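PDB 5MDN: DNA polymerase from Pyrobaculum calidifontis, which probably catalyses DNA synthesis, adding deoxyribonucleotides from their triphosphates to a growing DNA strand and releasing diphosphate. Local coordinates for residues A[171-176]-A[204-209]; A[189-194]-A[216-221]; A[413-418]-A[608-613]; A[563-568]-A[596-601]. All blocks are in the same frame, centred on the assembly; numbering follows the deposited sequence.

Interaction 1: residues A[171-176]-A[204-209]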
# COMPACT_ATOMS: atom_id res chain seq x y z
N GLU A 171 15.89 9.67 13.95
CA GLU A 171 16.32 10.88 13.27
C GLU A 171 17.83 10.84 13.07
O GLU A 171 18.57 10.46 13.98
CB GLU A 171 15.92 12.14 14.04
CG GLU A 171 14.42 12.43 14.03
CD GLU A 171 13.86 12.61 12.62
OE1 GLU A 171 14.62 13.00 11.71
OE2 GLU A 171 12.65 12.36 12.43
N VAL A 172 18.27 11.22 11.88
CA VAL A 172 19.66 11.07 11.45
C VAL A 172 20.23 12.46 11.19
O VAL A 172 19.54 13.31 10.62
CB VAL A 172 19.76 10.17 10.20
CG1 VAL A 172 21.16 10.21 9.62
CG2 VAL A 172 19.35 8.75 10.53
N TYR A 173 21.49 12.66 11.57
CA TYR A 173 22.19 13.95 11.53
C TYR A 173 21.89 14.77 10.28
O TYR A 173 21.28 15.84 10.39
CB TYR A 173 23.69 13.69 11.65
CG TYR A 173 24.51 14.93 11.95
CD1 TYR A 173 24.29 15.66 13.10
CD2 TYR A 173 25.52 15.34 11.09
CE1 TYR A 173 25.04 16.78 13.39
CE2 TYR A 173 26.27 16.46 11.37
CZ TYR A 173 26.03 17.18 12.51
OH TYR A 173 26.78 18.30 12.79
N ASN A 174 22.36 14.32 9.12
CA ASN A 174 21.98 14.88 7.81
C ASN A 174 22.44 16.33 7.59
O ASN A 174 21.84 17.05 6.79
CB ASN A 174 20.47 14.71 7.57
CG ASN A 174 19.64 15.97 7.86
OD1 ASN A 174 18.91 16.45 7.00
ND2 ASN A 174 19.77 16.51 9.07
N GLU A 175 23.53 16.75 8.24
CA GLU A 175 24.03 18.12 8.04
C GLU A 175 24.20 18.43 6.55
O GLU A 175 23.85 19.52 6.09
CB GLU A 175 25.36 18.32 8.76
CG GLU A 175 25.93 19.73 8.63
CD GLU A 175 27.34 19.86 9.18
OE1 GLU A 175 27.71 19.06 10.07
OE2 GLU A 175 28.08 20.76 8.72
N ARG A 176 24.74 17.48 5.80
CA ARG A 176 24.77 17.55 4.34
C ARG A 176 23.58 16.79 3.77
O ARG A 176 23.57 15.55 3.75
CB ARG A 176 26.09 16.99 3.82
CG ARG A 176 26.54 15.71 4.51
CD ARG A 176 28.02 15.45 4.31
NE ARG A 176 28.29 14.04 4.08
CZ ARG A 176 28.57 13.16 5.04
NH1 ARG A 176 28.60 13.54 6.30
NH2 ARG A 176 28.79 11.89 4.72
N GLU A 204 26.12 10.14 21.89
CA GLU A 204 27.11 11.10 22.35
C GLU A 204 27.68 11.82 21.15
O GLU A 204 28.18 11.18 20.22
CB GLU A 204 28.26 10.43 23.11
CG GLU A 204 27.84 9.69 24.34
CD GLU A 204 28.98 9.44 25.31
OE1 GLU A 204 30.01 10.15 25.25
OE2 GLU A 204 28.83 8.52 26.13
N GLY A 205 27.61 13.16 21.18
CA GLY A 205 28.05 14.04 20.12
C GLY A 205 28.85 13.41 18.99
O GLY A 205 30.08 13.32 19.06
N ARG A 206 28.12 12.91 17.98
CA ARG A 206 28.58 12.27 16.74
C ARG A 206 28.99 10.81 16.90
O ARG A 206 29.59 10.26 15.97
CB ARG A 206 29.73 13.02 16.06
CG ARG A 206 29.48 14.50 15.90
CD ARG A 206 28.37 14.74 14.90
NE ARG A 206 28.91 14.80 13.54
CZ ARG A 206 29.18 15.94 12.91
NH1 ARG A 206 28.94 17.10 13.51
NH2 ARG A 206 29.68 15.92 11.68
N ASP A 207 28.71 10.16 18.03
CA ASP A 207 29.01 8.74 18.21
C ASP A 207 27.73 8.03 18.63
O ASP A 207 27.15 8.37 19.67
CB ASP A 207 30.12 8.52 19.24
CG ASP A 207 30.43 7.04 19.43
OD1 ASP A 207 31.02 6.43 18.51
OD2 ASP A 207 30.10 6.49 20.51
N ASP A 208 27.33 7.02 17.86
CA ASP A 208 26.00 6.43 17.98
C ASP A 208 26.08 4.93 18.25
O ASP A 208 25.27 4.15 17.75
CB ASP A 208 25.17 6.71 16.73
CG ASP A 208 25.91 6.37 15.46
OD1 ASP A 208 27.14 6.59 15.40
OD2 ASP A 208 25.25 5.90 14.50
N ARG A 209 27.08 4.51 19.03
CA ARG A 209 27.14 3.12 19.45
C ARG A 209 26.12 2.83 20.55
O ARG A 209 25.50 1.76 20.56
CB ARG A 209 28.54 2.77 19.95
CG ARG A 209 29.64 2.87 18.92
CD ARG A 209 30.99 2.55 19.55
NE ARG A 209 32.05 2.32 18.57
CZ ARG A 209 32.37 1.13 18.09
NH1 ARG A 209 31.73 0.04 18.50
NH2 ARG A 209 33.36 1.01 17.20
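Arg206 lays the end of its side chain across the ring of Tyr173. Its CD lies over the ring face, 4.3 Å from the ring centroid and 17° off the normal, in a CH-pi contact. NE follows over the same ring, displaced toward its rim, and Tyr173 CE2 in turn lies over the centre of the Arg206 guanidinium, 3.3 Å above its plane. The two planes are tilted by 37°, so the flat groups overlap without stacking parallel. Bends at chi2 and chi3 (-87°) fold the arginine chain back over the ring. Both segments belong to the exonuclease domain, which has an RNase H-like fold. Tyr173 comes just after strand 165-172, whereas Arg206 sits in the loop leading from strand 198-202 into helix 209-222. Tyrosine offers a broad face for the arginine, whose long chain ends in a flat group able to lie on it. Tyr173 is buried, touches Tyr317 of helix 316-320, and has its hydroxyl within hydrogen-bonding reach of both Asn321 OD1 and Glu175 OE1. Glu175 OE1 is 4.0 Å from Arg206 NH2, too far for a salt bridge, and the Glu175 carboxylate stands nearly perpendicular to the guanidinium; the opposite charges probably still attract weakly.

Interaction 2: residues A[189-194]-A[216-221]; sequences LAVKTS and VDFVKE
Phe218 reaches from its helix to the strand opposite and meets two methyl groups in different ways. Val191 CG2 comes down on one face of the ring, 3.9 Å from the centroid and 17° off the normal, a CH-pi contact displaced toward the rim near CE2. Thr193 CG2 instead lies at the ring edge, close to its plane, 3.6 Å from Phe218 CE2. The two strand residues are two apart, so both project from the same side of strand 186-193, while Lys192 between them points the other way. With CG anti to the backbone N (chi1 -168°), the phenylalanine ring swings out from helix 209-222 to reach them. Threonine does double duty here: its methyl group abuts the ring edge, and OG1 accepts hydrogen bonds from the backbone N atoms of Gly196 and Arg197 in the turn beyond. Cutting Phe218 back to an alanine would probably leave both methyl groups without their aromatic partner and open a gap between helix and strand.

Val191 and Thr193 are buried, Phe218 only partly so, and the outer side of the helix is looser and polar. Lys220 and Glu221 are exposed there, as suits charged residues. Lys220 NZ makes a long salt bridge, 3.6 Å, to Asp217 OD1, and Asp217 also pairs with Arg213. The side chain of Val191 is about 8 Å from that of Asp169, a magnesium ligand in a structure of this protein. Helix 209-222 packs on one face of the mixed sheet while helix 326-356 touches its other face at Ala190 and Lys192, the layered build of an RNase H-like exonuclease domain.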
# COMPACT_ATOMS: atom_id res chain seq x y z
N LEU A 189 16.74 7.87 18.64
CA LEU A 189 15.88 6.74 18.30
C LEU A 189 14.93 6.52 19.46
O LEU A 189 15.36 6.13 20.55
CB LEU A 189 16.70 5.49 18.01
CG LEU A 189 16.01 4.27 17.38
CD1 LEU A 189 17.01 3.44 16.60
CD2 LEU A 189 15.31 3.42 18.43
N ALA A 190 13.64 6.78 19.24
CA ALA A 190 12.62 6.54 20.25
C ALA A 190 11.90 5.23 19.98
O ALA A 190 11.79 4.77 18.84
CB ALA A 190 11.61 7.68 20.29
N VAL A 191 11.40 4.62 21.06
CA VAL A 191 10.57 3.43 20.98
C VAL A 191 9.36 3.63 21.89
O VAL A 191 9.46 4.26 22.95
CB VAL A 191 11.35 2.15 21.38
CG1 VAL A 191 12.51 1.91 20.43
CG2 VAL A 191 11.85 2.24 22.82
N LYS A 192 8.21 3.11 21.46
CA LYS A 192 7.00 3.11 22.26
C LYS A 192 6.33 1.76 22.10
O LYS A 192 6.38 1.15 21.03
CB LYS A 192 6.05 4.25 21.86
CG LYS A 192 4.89 4.46 22.83
CD LYS A 192 4.08 5.69 22.47
CE LYS A 192 2.79 5.75 23.27
NZ LYS A 192 3.02 6.05 24.71
N THR A 193 5.69 1.29 23.17
CA THR A 193 5.26 -0.09 23.28
C THR A 193 3.80 -0.16 23.67
O THR A 193 3.24 0.78 24.24
CB THR A 193 6.10 -0.87 24.31
OG1 THR A 193 5.68 -0.52 25.63
CG2 THR A 193 7.58 -0.57 24.16
N SER A 194 3.18 -1.30 23.35
CA SER A 194 1.78 -1.50 23.71
C SER A 194 1.60 -1.64 25.22
O SER A 194 0.51 -1.36 25.74
CB SER A 194 1.23 -2.73 22.99
OG SER A 194 2.06 -3.85 23.19
N VAL A 216 18.73 -2.47 20.02
CA VAL A 216 18.78 -3.93 19.90
C VAL A 216 18.44 -4.58 21.24
O VAL A 216 17.65 -5.53 21.30
CB VAL A 216 20.16 -4.38 19.39
CG1 VAL A 216 20.26 -5.90 19.42
CG2 VAL A 216 20.40 -3.87 17.98
N ASP A 217 19.02 -4.07 22.33
CA ASP A 217 18.75 -4.65 23.64
C ASP A 217 17.29 -4.49 24.03
O ASP A 217 16.71 -5.38 24.66
CB ASP A 217 19.66 -4.01 24.70
CG ASP A 217 21.08 -4.54 24.64
OD1 ASP A 217 21.25 -5.75 24.34
OD2 ASP A 217 22.02 -3.77 24.90
N PHE A 218 16.67 -3.36 23.67
CA PHE A 218 15.27 -3.15 24.02
C PHE A 218 14.36 -4.12 23.27
O PHE A 218 13.42 -4.67 23.85
CB PHE A 218 14.86 -1.71 23.75
CG PHE A 218 13.52 -1.34 24.34
CD1 PHE A 218 13.44 -0.84 25.63
CD2 PHE A 218 12.36 -1.49 23.61
CE1 PHE A 218 12.21 -0.51 26.18
CE2 PHE A 218 11.13 -1.16 24.16
CZ PHE A 218 11.06 -0.67 25.44
N VAL A 219 14.61 -4.31 21.97
CA VAL A 219 13.80 -5.24 21.19
C VAL A 219 13.91 -6.65 21.76
O VAL A 219 12.91 -7.36 21.89
CB VAL A 219 14.22 -5.19 19.70
CG1 VAL A 219 13.51 -6.29 18.91
CG2 VAL A 219 13.91 -3.83 19.11
N LYS A 220 15.13 -7.07 22.11
CA LYS A 220 15.31 -8.38 22.73
C LYS A 220 14.68 -8.42 24.12
O LYS A 220 14.17 -9.47 24.53
CB LYS A 220 16.80 -8.72 22.80
CG LYS A 220 17.49 -8.84 21.45
CD LYS A 220 18.91 -9.36 21.61
CE LYS A 220 19.76 -8.41 22.43
NZ LYS A 220 21.18 -8.84 22.47
N GLU A 221 14.71 -7.30 24.84
CA GLU A 221 14.16 -7.26 26.19
C GLU A 221 12.64 -7.33 26.15
O GLU A 221 12.03 -8.12 26.89
CB GLU A 221 14.62 -5.96 26.87
CG GLU A 221 14.33 -5.83 28.36
CD GLU A 221 15.10 -6.86 29.17
OE1 GLU A 221 16.21 -7.24 28.73
OE2 GLU A 221 14.61 -7.27 30.24

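Interaction 3: residues A[413-418]-A[608-613]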
# COMPACT_ATOMS: atom_id res chain seq x y z
N TYR A 413 -19.81 23.55 -5.27
CA TYR A 413 -21.06 22.89 -4.95
C TYR A 413 -21.14 22.68 -3.44
O TYR A 413 -20.16 22.27 -2.82
CB TYR A 413 -21.19 21.53 -5.66
CG TYR A 413 -21.07 21.61 -7.16
CD1 TYR A 413 -19.83 21.53 -7.78
CD2 TYR A 413 -22.19 21.75 -7.97
CE1 TYR A 413 -19.71 21.59 -9.16
CE2 TYR A 413 -22.08 21.81 -9.34
CZ TYR A 413 -20.84 21.73 -9.93
OH TYR A 413 -20.72 21.79 -11.30
N SER A 414 -22.30 22.96 -2.86
CA SER A 414 -22.52 22.86 -1.42
C SER A 414 -23.43 21.69 -1.10
O SER A 414 -24.36 21.39 -1.85
CB SER A 414 -23.12 24.16 -0.87
OG SER A 414 -22.25 25.26 -1.08
N ASP A 415 -23.15 21.03 0.03
CA ASP A 415 -23.92 19.88 0.51
C ASP A 415 -23.96 18.76 -0.53
O ASP A 415 -24.94 18.63 -1.27
CB ASP A 415 -25.34 20.30 0.88
CG ASP A 415 -25.38 21.22 2.09
OD1 ASP A 415 -24.53 21.06 2.99
OD2 ASP A 415 -26.26 22.11 2.13
N VAL A 416 -22.92 17.93 -0.57
CA VAL A 416 -22.77 16.90 -1.58
C VAL A 416 -22.54 15.56 -0.89
O VAL A 416 -21.71 15.46 0.01
CB VAL A 416 -21.62 17.21 -2.55
CG1 VAL A 416 -21.41 16.07 -3.54
CG2 VAL A 416 -21.88 18.52 -3.29
N LEU A 417 -23.28 14.54 -1.32
CA LEU A 417 -23.08 13.17 -0.87
C LEU A 417 -22.41 12.36 -1.97
O LEU A 417 -22.79 12.45 -3.14
CB LEU A 417 -24.41 12.51 -0.48
CG LEU A 417 -25.22 13.15 0.65
CD1 LEU A 417 -26.43 12.29 0.98
CD2 LEU A 417 -24.35 13.33 1.88
N VAL A 418 -21.41 11.56 -1.59
CA VAL A 418 -20.74 10.64 -2.50
C VAL A 418 -21.25 9.24 -2.21
O VAL A 418 -21.10 8.72 -1.09
CB VAL A 418 -19.21 10.72 -2.34
CG1 VAL A 418 -18.54 9.72 -3.27
CG2 VAL A 418 -18.73 12.13 -2.63
N LEU A 608 -14.84 19.46 1.69
CA LEU A 608 -14.85 19.86 3.10
C LEU A 608 -15.83 18.96 3.84
O LEU A 608 -17.04 19.02 3.60
CB LEU A 608 -15.22 21.33 3.24
CG LEU A 608 -15.41 21.88 4.66
CD1 LEU A 608 -14.13 21.74 5.47
CD2 LEU A 608 -15.86 23.33 4.61
N LEU A 609 -15.31 18.14 4.74
CA LEU A 609 -16.14 17.24 5.53
C LEU A 609 -16.81 17.99 6.67
O LEU A 609 -16.41 19.10 7.05
CB LEU A 609 -15.32 16.07 6.07
CG LEU A 609 -14.68 15.14 5.04
CD1 LEU A 609 -13.64 14.24 5.70
CD2 LEU A 609 -15.75 14.30 4.36
N ARG A 610 -17.86 17.38 7.22
CA ARG A 610 -18.63 18.02 8.29
C ARG A 610 -17.78 18.28 9.52
O ARG A 610 -18.01 19.27 10.23
CB ARG A 610 -19.83 17.15 8.66
CG ARG A 610 -20.82 16.93 7.52
CD ARG A 610 -21.62 18.19 7.23
NE ARG A 610 -22.55 18.00 6.12
CZ ARG A 610 -23.25 18.98 5.55
NH1 ARG A 610 -23.12 20.23 5.99
NH2 ARG A 610 -24.07 18.72 4.54
N ASP A 611 -16.79 17.43 9.80
CA ASP A 611 -15.91 17.63 10.94
C ASP A 611 -14.82 18.67 10.68
O ASP A 611 -14.03 18.95 11.59
CB ASP A 611 -15.27 16.30 11.36
CG ASP A 611 -14.38 15.71 10.28
OD1 ASP A 611 -14.40 16.21 9.14
OD2 ASP A 611 -13.67 14.73 10.58
N GLY A 612 -14.76 19.24 9.48
CA GLY A 612 -13.80 20.28 9.16
C GLY A 612 -12.59 19.82 8.37
O GLY A 612 -11.85 20.67 7.86
N ARG A 613 -12.37 18.51 8.25
CA ARG A 613 -11.23 18.01 7.50
C ARG A 613 -11.44 18.21 6.00
O ARG A 613 -12.50 17.88 5.46
CB ARG A 613 -11.01 16.53 7.79
CG ARG A 613 -10.37 16.24 9.14
CD ARG A 613 -10.19 14.74 9.32
NE ARG A 613 -11.47 14.04 9.28
CZ ARG A 613 -11.62 12.78 8.88
NH1 ARG A 613 -10.58 12.08 8.48
NH2 ARG A 613 -12.83 12.23 8.88
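Arg610 NH2 donates a hydrogen bond to Asp415 OD1 across 2.8 Å, and with it forms a salt bridge. The bond is somewhat bent, 146° at the hydrogen. The donor approaches OD1 from above the carboxylate plane, and the oxygen in turn lies tilted from the guanidinium plane, at its edge. The two planes are 31° apart. A single oxygen does the gripping, for Arg610 NH1 also comes nearest to Asp415 OD1, at 3.4 Å, though without a bond. A bend at chi2 (-73°) turns the arginine chain toward the aspartate, and its length lets it span the separation of the two backbones. An asparagine at Asp415 would probably cost the arginine its close carboxylate, leaving the weak, long pairing of NE with Asp592.

Arg610 stands in a type I turn from Leu609 to Gly612. Asp611 OD1 accepts from Arg613 N in an Asx turn, and OD2 holds Arg613 NE in a second salt bridge. Gly612 has a positive phi at which a side chain would strike the preceding carbonyl.

Asp415 lies where the chain turns a corner between strand 411-413 and strand 416-420, which belong to different antiparallel sheets. Arg610 follows strand 605-609, a member of the first of these sheets, and its side chain also touches Lys568 and Glu594, so the salt bridge lies on the surface where the two sheets meet.

Interaction 4: residues A[563-568]-A[596-601]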
# COMPACT_ATOMS: atom_id res chain seq x y z
N SER A 563 -18.42 5.49 -8.60
CA SER A 563 -19.20 6.33 -7.68
C SER A 563 -19.91 7.42 -8.47
O SER A 563 -19.59 7.69 -9.63
CB SER A 563 -18.32 6.94 -6.59
OG SER A 563 -17.35 7.81 -7.15
N LEU A 564 -20.92 8.02 -7.83
CA LEU A 564 -21.51 9.25 -8.35
C LEU A 564 -21.79 10.21 -7.20
O LEU A 564 -22.16 9.79 -6.10
CB LEU A 564 -22.79 8.97 -9.17
CG LEU A 564 -23.93 8.05 -8.74
CD1 LEU A 564 -24.69 8.56 -7.53
CD2 LEU A 564 -24.89 7.85 -9.91
N PHE A 565 -21.60 11.50 -7.47
CA PHE A 565 -21.81 12.55 -6.48
C PHE A 565 -23.19 13.15 -6.70
O PHE A 565 -23.55 13.49 -7.83
CB PHE A 565 -20.74 13.64 -6.59
CG PHE A 565 -19.33 13.19 -6.26
CD1 PHE A 565 -18.92 11.89 -6.45
CD2 PHE A 565 -18.42 14.11 -5.76
CE1 PHE A 565 -17.62 11.50 -6.15
CE2 PHE A 565 -17.13 13.72 -5.45
CZ PHE A 565 -16.73 12.42 -5.65
N VAL A 566 -23.96 13.29 -5.62
CA VAL A 566 -25.31 13.83 -5.69
C VAL A 566 -25.50 14.87 -4.60
O VAL A 566 -24.79 14.90 -3.59
CB VAL A 566 -26.40 12.74 -5.57
CG1 VAL A 566 -26.28 11.74 -6.71
CG2 VAL A 566 -26.30 12.03 -4.23
N LYS A 567 -26.48 15.75 -4.82
CA LYS A 567 -26.82 16.77 -3.84
C LYS A 567 -27.57 16.15 -2.67
O LYS A 567 -28.42 15.28 -2.84
CB LYS A 567 -27.66 17.87 -4.49
CG LYS A 567 -27.93 19.06 -3.60
CD LYS A 567 -26.70 19.94 -3.44
CE LYS A 567 -26.64 21.02 -4.51
NZ LYS A 567 -26.99 22.36 -3.94
N LYS A 568 -27.25 16.61 -1.46
CA LYS A 568 -27.83 16.04 -0.25
C LYS A 568 -29.30 16.43 -0.14
O LYS A 568 -29.64 17.61 -0.15
CB LYS A 568 -27.06 16.52 0.98
CG LYS A 568 -27.56 15.95 2.30
CD LYS A 568 -26.75 16.51 3.47
CE LYS A 568 -27.24 15.97 4.81
NZ LYS A 568 -26.82 14.55 5.03
N VAL A 596 -17.80 21.29 -2.04
CA VAL A 596 -16.92 20.58 -2.97
C VAL A 596 -16.51 21.55 -4.07
O VAL A 596 -17.32 22.36 -4.53
CB VAL A 596 -17.60 19.33 -3.57
CG1 VAL A 596 -16.71 18.68 -4.62
CG2 VAL A 596 -17.92 18.32 -2.49
N LEU A 597 -15.25 21.45 -4.50
CA LEU A 597 -14.70 22.29 -5.55
C LEU A 597 -14.11 21.41 -6.64
O LEU A 597 -13.08 20.76 -6.43
CB LEU A 597 -13.65 23.24 -4.99
CG LEU A 597 -12.77 23.97 -6.01
CD1 LEU A 597 -13.59 24.91 -6.88
CD2 LEU A 597 -11.68 24.71 -5.27
N PHE A 598 -14.75 21.39 -7.81
CA PHE A 598 -14.20 20.75 -8.99
C PHE A 598 -13.41 21.78 -9.78
O PHE A 598 -13.97 22.79 -10.22
CB PHE A 598 -15.30 20.14 -9.86
CG PHE A 598 -15.75 18.78 -9.41
CD1 PHE A 598 -16.79 18.63 -8.50
CD2 PHE A 598 -15.15 17.63 -9.91
CE1 PHE A 598 -17.21 17.38 -8.09
CE2 PHE A 598 -15.56 16.38 -9.51
CZ PHE A 598 -16.59 16.25 -8.60
N THR A 599 -12.11 21.54 -9.96
CA THR A 599 -11.27 22.45 -10.71
C THR A 599 -11.28 22.15 -12.21
O THR A 599 -11.21 23.08 -13.02
CB THR A 599 -9.83 22.40 -10.19
OG1 THR A 599 -9.30 21.08 -10.36
CG2 THR A 599 -9.79 22.77 -8.71
N GLU A 600 -11.37 20.88 -12.58
CA GLU A 600 -11.38 20.47 -13.97
C GLU A 600 -12.54 19.50 -14.19
O GLU A 600 -13.22 19.10 -13.25
CB GLU A 600 -10.04 19.82 -14.36
CG GLU A 600 -8.85 20.73 -14.13
CD GLU A 600 -7.52 20.01 -14.19
OE1 GLU A 600 -7.50 18.79 -14.47
OE2 GLU A 600 -6.49 20.67 -13.94
N ALA A 601 -12.74 19.11 -15.44
CA ALA A 601 -13.83 18.20 -15.79
C ALA A 601 -13.44 16.74 -15.63
O ALA A 601 -13.75 15.90 -16.47
CB ALA A 601 -14.29 18.48 -17.22
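The rings of Phe565 and Phe598 meet edge to face, offset, with the edge of Phe598 turned toward the face of Phe565. Their centroids are 5.9 Å apart and their planes stand at 60°. The touching is done by Phe598 CZ, the far end of its ring, which lies 4.0 Å from Phe565 CD2 and nearly as close to CE2. At the edge of Phe565, in its plane, sits Ser563 OG from the same strand. Tyr605 meets both phenylalanines, edge-to-face with Phe565 and at a shallower angle with Phe598, and Tyr558 adds another edge-to-face partner to Phe565, so the pair is part of an aromatic cluster.

Both side chains hold CG beside the backbone N and anti to the carbonyl carbon, which sends each ring out toward the other strand. The backbones stay well apart, with no hydrogen bond across, and the nearest CA atoms, those of Phe565 and Val596, are 10.0 Å from each other. Large flat side chains suit such a separation because they can reach each other where smaller residues could not. Val596 also points toward the other segment, and Val416 and Val418 pack against Phe565, giving it largely apolar neighbours.

Strand 563-567 belongs to one antiparallel sheet and strand 595-598 to another, so the rings join two sheets through buried side chains. The hairpin of strands 556-560 and 563-567 carries the YGDTDS sequence, motif C of family B polymerases, which places this core in the palm.

How the interactions relate
The four contacts fall into two pairs. Interactions 1 and 2 belong to the exonuclease domain and share its sheet, where strands 165-172 and 186-193 are neighbours; their centres are about 20 Å apart. A bound magnesium ion lies about 9 Å from the side chain of Tyr173, and one lies about 12 Å from that of Val191. Interactions 3 and 4 lie in the polymerase part, away from the annotated metal sites and about 10 Å apart between centres. They touch: Tyr413 O is 2.7 Å from Val596 N, and Leu417 N is 2.8 Å from Val566 O, both probable hydrogen bonds. The pairs are remote from each other, with centres 41 to 49 Å apart.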